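Long-range contact in lipoate-protein ligase, putative (Streptococcus pneumoniae, PDB 1VQZ), which is probably a member of the lipoate-protein ligase family, with a ligase-type catalytic domain related to class II tRNA synthetases followed by a smaller C-terminal domain: residues N73-G85 / D242-K254. Residues are numbered along the deposited sequence; the frame is centred on the assembly and turned at random.
Sequences NGIEVVRRISGGG and DTKFGTWDWNYGK. With EDO (1,2-ethanediol), chain G; EDO (1,2-ethanediol), chain I; EDO (1,2-ethanediol), chain H; EDO (1,2-ethanediol), chain Q.
With CG anti to the backbone N in both R79 and W250 (chi1 -177° and 168°), the two side chains come together, and a bend at chi3 of R79 (-65°) then turns the guanidinium toward the end of helix 248-251. CD of R79 lies over one face of the indole, 3.8 Å from the centroid of the W250 six-membered ring, a CH-pi contact; K244 CE covers the opposite face. One atom past CD, R79 NE donates to W250 O (2.8 Å), almost in line with that carbonyl, while R79 NH2 donates to a lone pair of Y252 O (3.0 Å). Both acceptors lie at the guanidinium edge, and NH1 bonds Q59 O, so the group's rotation is fixed. The backbone of R79 is gripped too: its N donates to N251 OD1 (3.0 Å) and its O accepts from W250 NE1 (2.9 Å), each donor standing above the carbonyl plane. N251 ND2 bonds F245 O, which orients the amide. I81 CG2 meets the F245 ring edge at CZ (3.7 Å), and V77 CG1 packs on Y252 CZ. The contact thus docks helices 231-245 and 248-251 against edge strand 76-79, whose other side pairs with strand 52-55, while I27 of helix 23-36 touches V78 and F245.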
loop_
_atom_site.group_PDB
_atom_site.type_symbol
_atom_site.label_atom_id
_atom_site.label_comp_id
_atom_site.label_asym_id
_atom_site.label_seq_id
_atom_site.Cartn_x
_atom_site.Cartn_y
_atom_site.Cartn_z
ATOM N N ASN A 73 19.167 -13.431 3.301
ATOM C CA ASN A 73 18.949 -13.250 1.898
ATOM C C ASN A 73 19.059 -11.798 1.407
ATOM O O ASN A 73 18.889 -11.578 0.247
ATOM C CB ASN A 73 17.595 -13.894 1.533
ATOM C CG ASN A 73 17.644 -15.381 1.699
ATOM O OD1 ASN A 73 18.336 -16.019 0.953
ATOM N ND2 ASN A 73 16.996 -15.930 2.755
ATOM N N GLY A 74 19.381 -10.830 2.269
ATOM C CA GLY A 74 19.612 -9.463 1.790
ATOM C C GLY A 74 18.352 -8.712 1.340
ATOM O O GLY A 74 18.415 -7.831 0.516
ATOM N N ILE A 75 17.202 -9.056 1.884
ATOM C CA ILE A 75 15.922 -8.488 1.432
ATOM C C ILE A 75 15.678 -7.204 2.231
ATOM O O ILE A 75 15.769 -7.239 3.464
ATOM C CB ILE A 75 14.812 -9.545 1.657
ATOM C CG1 ILE A 75 15.095 -10.794 0.778
ATOM C CG2 ILE A 75 13.387 -9.010 1.344
ATOM C CD1 ILE A 75 14.189 -11.967 1.054
ATOM N N GLU A 76 15.403 -6.084 1.557
ATOM C CA GLU A 76 14.998 -4.824 2.254
ATOM C C GLU A 76 13.613 -4.998 2.898
ATOM O O GLU A 76 12.787 -5.708 2.362
ATOM C CB GLU A 76 14.901 -3.655 1.267
ATOM C CG GLU A 76 16.096 -3.383 0.339
ATOM C CD GLU A 76 17.328 -2.960 1.067
ATOM O OE1 GLU A 76 17.220 -2.566 2.224
ATOM O OE2 GLU A 76 18.430 -3.026 0.496
ATOM N N VAL A 77 13.376 -4.359 4.042
ATOM C CA VAL A 77 12.063 -4.242 4.657
ATOM C C VAL A 77 11.725 -2.749 4.802
ATOM O O VAL A 77 12.373 -2.026 5.602
ATOM C CB VAL A 77 11.970 -5.017 6.017
ATOM C CG1 VAL A 77 10.649 -4.819 6.697
ATOM C CG2 VAL A 77 12.249 -6.489 5.815
ATOM N N VAL A 78 10.679 -2.308 4.077
ATOM C CA VAL A 78 10.235 -0.907 4.114
ATOM C C VAL A 78 8.717 -0.795 4.251
ATOM O O VAL A 78 7.976 -1.533 3.615
ATOM C CB VAL A 78 10.758 -0.154 2.854
ATOM C CG1 VAL A 78 10.371 1.326 2.851
ATOM C CG2 VAL A 78 12.303 -0.302 2.729
ATOM N N ARG A 79 8.265 0.082 5.132
ATOM C CA ARG A 79 6.844 0.346 5.319
ATOM C C ARG A 79 6.409 1.381 4.307
ATOM O O ARG A 79 7.012 2.433 4.195
ATOM C CB ARG A 79 6.606 0.841 6.734
ATOM C CG ARG A 79 5.177 1.095 7.112
ATOM C CD ARG A 79 5.107 1.821 8.404
ATOM N NE ARG A 79 5.593 1.104 9.601
ATOM C CZ ARG A 79 4.961 0.110 10.229
ATOM N NH1 ARG A 79 3.836 -0.407 9.750
ATOM N NH2 ARG A 79 5.477 -0.387 11.350
ATOM N N ARG A 80 5.352 1.075 3.566
ATOM C CA ARG A 80 4.760 2.032 2.641
ATOM C C ARG A 80 3.672 2.895 3.270
ATOM O O ARG A 80 3.294 2.765 4.490
ATOM C CB ARG A 80 4.224 1.293 1.381
ATOM C CG ARG A 80 3.068 0.341 1.641
ATOM C CD ARG A 80 2.417 -0.213 0.340
ATOM N NE ARG A 80 1.279 -1.004 0.805
ATOM C CZ ARG A 80 1.327 -2.275 1.227
ATOM N NH1 ARG A 80 2.452 -2.963 1.150
ATOM N NH2 ARG A 80 0.226 -2.843 1.744
ATOM N N ILE A 81 3.203 3.863 2.479
ATOM C CA ILE A 81 2.229 4.836 3.024
ATOM C C ILE A 81 0.780 4.527 2.703
ATOM O O ILE A 81 -0.071 5.333 3.006
ATOM C CB ILE A 81 2.595 6.307 2.677
ATOM C CG1 ILE A 81 2.400 6.605 1.186
ATOM C CG2 ILE A 81 4.037 6.591 3.120
ATOM C CD1 ILE A 81 2.679 8.040 0.795
ATOM N N SER A 82 0.487 3.381 2.096
ATOM C CA SER A 82 -0.884 2.878 2.014
ATOM C C SER A 82 -1.084 1.646 2.934
ATOM O O SER A 82 -0.130 0.978 3.345
ATOM C CB SER A 82 -1.226 2.465 0.583
ATOM O OG SER A 82 -0.260 1.563 0.053
ATOM N N GLY A 83 -2.344 1.334 3.180
ATOM C CA GLY A 83 -2.738 0.248 4.036
ATOM C C GLY A 83 -2.607 -1.114 3.449
ATOM O O GLY A 83 -2.067 -1.281 2.380
ATOM N N GLY A 84 -3.088 -2.095 4.181
ATOM C CA GLY A 84 -3.020 -3.511 3.752
ATOM C C GLY A 84 -1.861 -4.308 4.312
ATOM O O GLY A 84 -1.232 -3.924 5.339
ATOM N N GLY A 85 -1.562 -5.409 3.616
ATOM C CA GLY A 85 -0.593 -6.375 4.052
ATOM C C GLY A 85 0.765 -6.294 3.383
ATOM O O GLY A 85 1.088 -5.353 2.634
ATOM N N ASP A 242 16.451 9.353 4.420
ATOM C CA ASP A 242 17.317 9.291 5.621
ATOM C C ASP A 242 16.543 9.398 6.948
ATOM O O ASP A 242 16.966 8.864 7.956
ATOM C CB ASP A 242 18.393 10.395 5.605
ATOM C CG ASP A 242 19.452 10.199 4.531
ATOM O OD1 ASP A 242 19.545 9.101 3.935
ATOM O OD2 ASP A 242 20.176 11.185 4.256
ATOM N N THR A 243 15.426 10.114 6.942
ATOM C CA THR A 243 14.636 10.324 8.115
ATOM C C THR A 243 13.359 9.502 8.190
ATOM O O THR A 243 12.751 9.436 9.250
ATOM C CB THR A 243 14.252 11.801 8.285
ATOM O OG1 THR A 243 13.337 12.173 7.259
ATOM C CG2 THR A 243 15.508 12.695 8.281
ATOM N N LYS A 244 12.975 8.839 7.104
ATOM C CA LYS A 244 11.777 8.000 7.108
ATOM C C LYS A 244 12.005 6.558 6.614
ATOM O O LYS A 244 12.291 5.644 7.419
ATOM C CB LYS A 244 10.636 8.742 6.365
ATOM C CG LYS A 244 9.239 8.101 6.492
ATOM C CD LYS A 244 8.144 9.058 6.042
ATOM C CE LYS A 244 6.793 8.424 6.119
ATOM N NZ LYS A 244 5.665 9.330 5.833
ATOM N N PHE A 245 11.966 6.359 5.299
ATOM C CA PHE A 245 11.954 5.031 4.706
ATOM C C PHE A 245 13.227 4.199 4.938
ATOM O O PHE A 245 13.201 2.984 4.821
ATOM C CB PHE A 245 11.571 5.171 3.205
ATOM C CG PHE A 245 10.206 5.824 2.999
ATOM C CD1 PHE A 245 9.052 5.128 3.304
ATOM C CD2 PHE A 245 10.088 7.152 2.606
ATOM C CE1 PHE A 245 7.831 5.736 3.189
ATOM C CE2 PHE A 245 8.880 7.743 2.486
ATOM C CZ PHE A 245 7.734 7.036 2.767
ATOM N N GLY A 246 14.335 4.875 5.254
ATOM C CA GLY A 246 15.589 4.238 5.690
ATOM C C GLY A 246 15.777 4.021 7.177
ATOM O O GLY A 246 16.854 3.602 7.594
ATOM N N THR A 247 14.763 4.315 7.992
ATOM C CA THR A 247 14.905 4.230 9.441
ATOM C C THR A 247 14.118 3.071 10.074
ATOM O O THR A 247 13.020 2.772 9.649
ATOM C CB THR A 247 14.481 5.531 10.181
ATOM O OG1 THR A 247 13.075 5.789 9.989
ATOM C CG2 THR A 247 15.300 6.703 9.695
ATOM N N TRP A 248 14.689 2.501 11.140
ATOM C CA TRP A 248 13.969 1.576 12.008
ATOM C C TRP A 248 12.673 2.201 12.632
ATOM O O TRP A 248 11.649 1.515 12.757
ATOM C CB TRP A 248 14.911 1.040 13.090
ATOM C CG TRP A 248 14.323 -0.108 13.858
ATOM C CD1 TRP A 248 14.412 -1.472 13.575
ATOM C CD2 TRP A 248 13.535 0.005 15.024
ATOM N NE1 TRP A 248 13.718 -2.196 14.516
ATOM C CE2 TRP A 248 13.158 -1.316 15.413
ATOM C CE3 TRP A 248 13.103 1.088 15.789
ATOM C CZ2 TRP A 248 12.383 -1.561 16.521
ATOM C CZ3 TRP A 248 12.319 0.830 16.895
ATOM C CH2 TRP A 248 11.963 -0.474 17.251
ATOM N N ASP A 249 12.721 3.476 13.036
ATOM C CA ASP A 249 11.610 4.071 13.757
ATOM C C ASP A 249 10.339 4.088 12.882
ATOM O O ASP A 249 9.208 3.954 13.386
ATOM C CB ASP A 249 11.900 5.529 14.154
ATOM C CG ASP A 249 12.945 5.678 15.265
ATOM O OD1 ASP A 249 13.202 4.741 16.035
ATOM O OD2 ASP A 249 13.490 6.792 15.377
ATOM N N TRP A 250 10.545 4.294 11.586
ATOM C CA TRP A 250 9.456 4.276 10.646
ATOM C C TRP A 250 9.079 2.844 10.235
ATOM O O TRP A 250 7.906 2.489 10.216
ATOM C CB TRP A 250 9.780 5.121 9.401
ATOM C CG TRP A 250 8.793 4.894 8.306
ATOM C CD1 TRP A 250 9.014 4.196 7.122
ATOM C CD2 TRP A 250 7.423 5.294 8.282
ATOM N NE1 TRP A 250 7.844 4.137 6.388
ATOM C CE2 TRP A 250 6.858 4.796 7.066
ATOM C CE3 TRP A 250 6.592 6.000 9.172
ATOM C CZ2 TRP A 250 5.543 4.996 6.726
ATOM C CZ3 TRP A 250 5.238 6.194 8.815
ATOM C CH2 TRP A 250 4.746 5.706 7.582
ATOM N N ASN A 251 10.059 2.040 9.845
ATOM C CA ASN A 251 9.745 0.727 9.211
ATOM C C ASN A 251 9.206 -0.285 10.228
ATOM O O ASN A 251 8.311 -1.088 9.906
ATOM C CB ASN A 251 10.989 0.164 8.498
ATOM C CG ASN A 251 11.399 0.971 7.309
ATOM O OD1 ASN A 251 10.558 1.422 6.565
ATOM N ND2 ASN A 251 12.697 1.109 7.083
ATOM N N TYR A 252 9.777 -0.230 11.430
ATOM C CA TYR A 252 9.357 -1.051 12.573
ATOM C C TYR A 252 8.677 -0.128 13.570
ATOM O O TYR A 252 7.476 0.113 13.469
ATOM C CB TYR A 252 10.582 -1.748 13.170
ATOM C CG TYR A 252 11.122 -2.842 12.268
ATOM C CD1 TYR A 252 11.972 -2.546 11.207
ATOM C CD2 TYR A 252 10.779 -4.171 12.474
ATOM C CE1 TYR A 252 12.490 -3.577 10.364
ATOM C CE2 TYR A 252 11.277 -5.202 11.660
ATOM C CZ TYR A 252 12.108 -4.895 10.593
ATOM O OH TYR A 252 12.582 -5.911 9.793
ATOM N N GLY A 253 9.437 0.418 14.518
ATOM C CA GLY A 253 8.942 1.525 15.356
ATOM C C GLY A 253 8.729 1.156 16.804
ATOM O O GLY A 253 8.634 -0.015 17.141
ATOM N N LYS A 254 8.619 2.169 17.655
ATOM C CA LYS A 254 8.533 1.967 19.086
ATOM C C LYS A 254 7.178 1.421 19.520
ATOM O O LYS A 254 6.140 1.789 18.993
ATOM C CB LYS A 254 8.826 3.283 19.834
HETATM C C1 EDO G . 16.123 5.745 13.369
HETATM O O1 EDO G . 15.217 4.670 13.620
HETATM C C2 EDO G . 17.183 5.220 12.452
HETATM O O2 EDO G . 16.805 3.860 12.229
HETATM C C1 EDO I . 5.605 2.940 13.086
HETATM O O1 EDO I . 4.748 3.214 14.233
HETATM C C2 EDO I . 5.668 4.154 12.158
HETATM O O2 EDO I . 6.269 5.309 12.801
HETATM C C1 EDO H . 6.071 12.749 7.615
HETATM O O1 EDO H . 5.778 11.912 6.489
HETATM C C2 EDO H . 6.303 11.884 8.844
HETATM O O2 EDO H . 6.089 10.494 8.561
HETATM C C1 EDO Q . 14.134 -8.010 13.705
HETATM O O1 EDO Q . 14.042 -6.885 14.569
HETATM C C2 EDO Q . 12.948 -8.318 12.793
HETATM O O2 EDO Q . 13.359 -8.367 11.397
#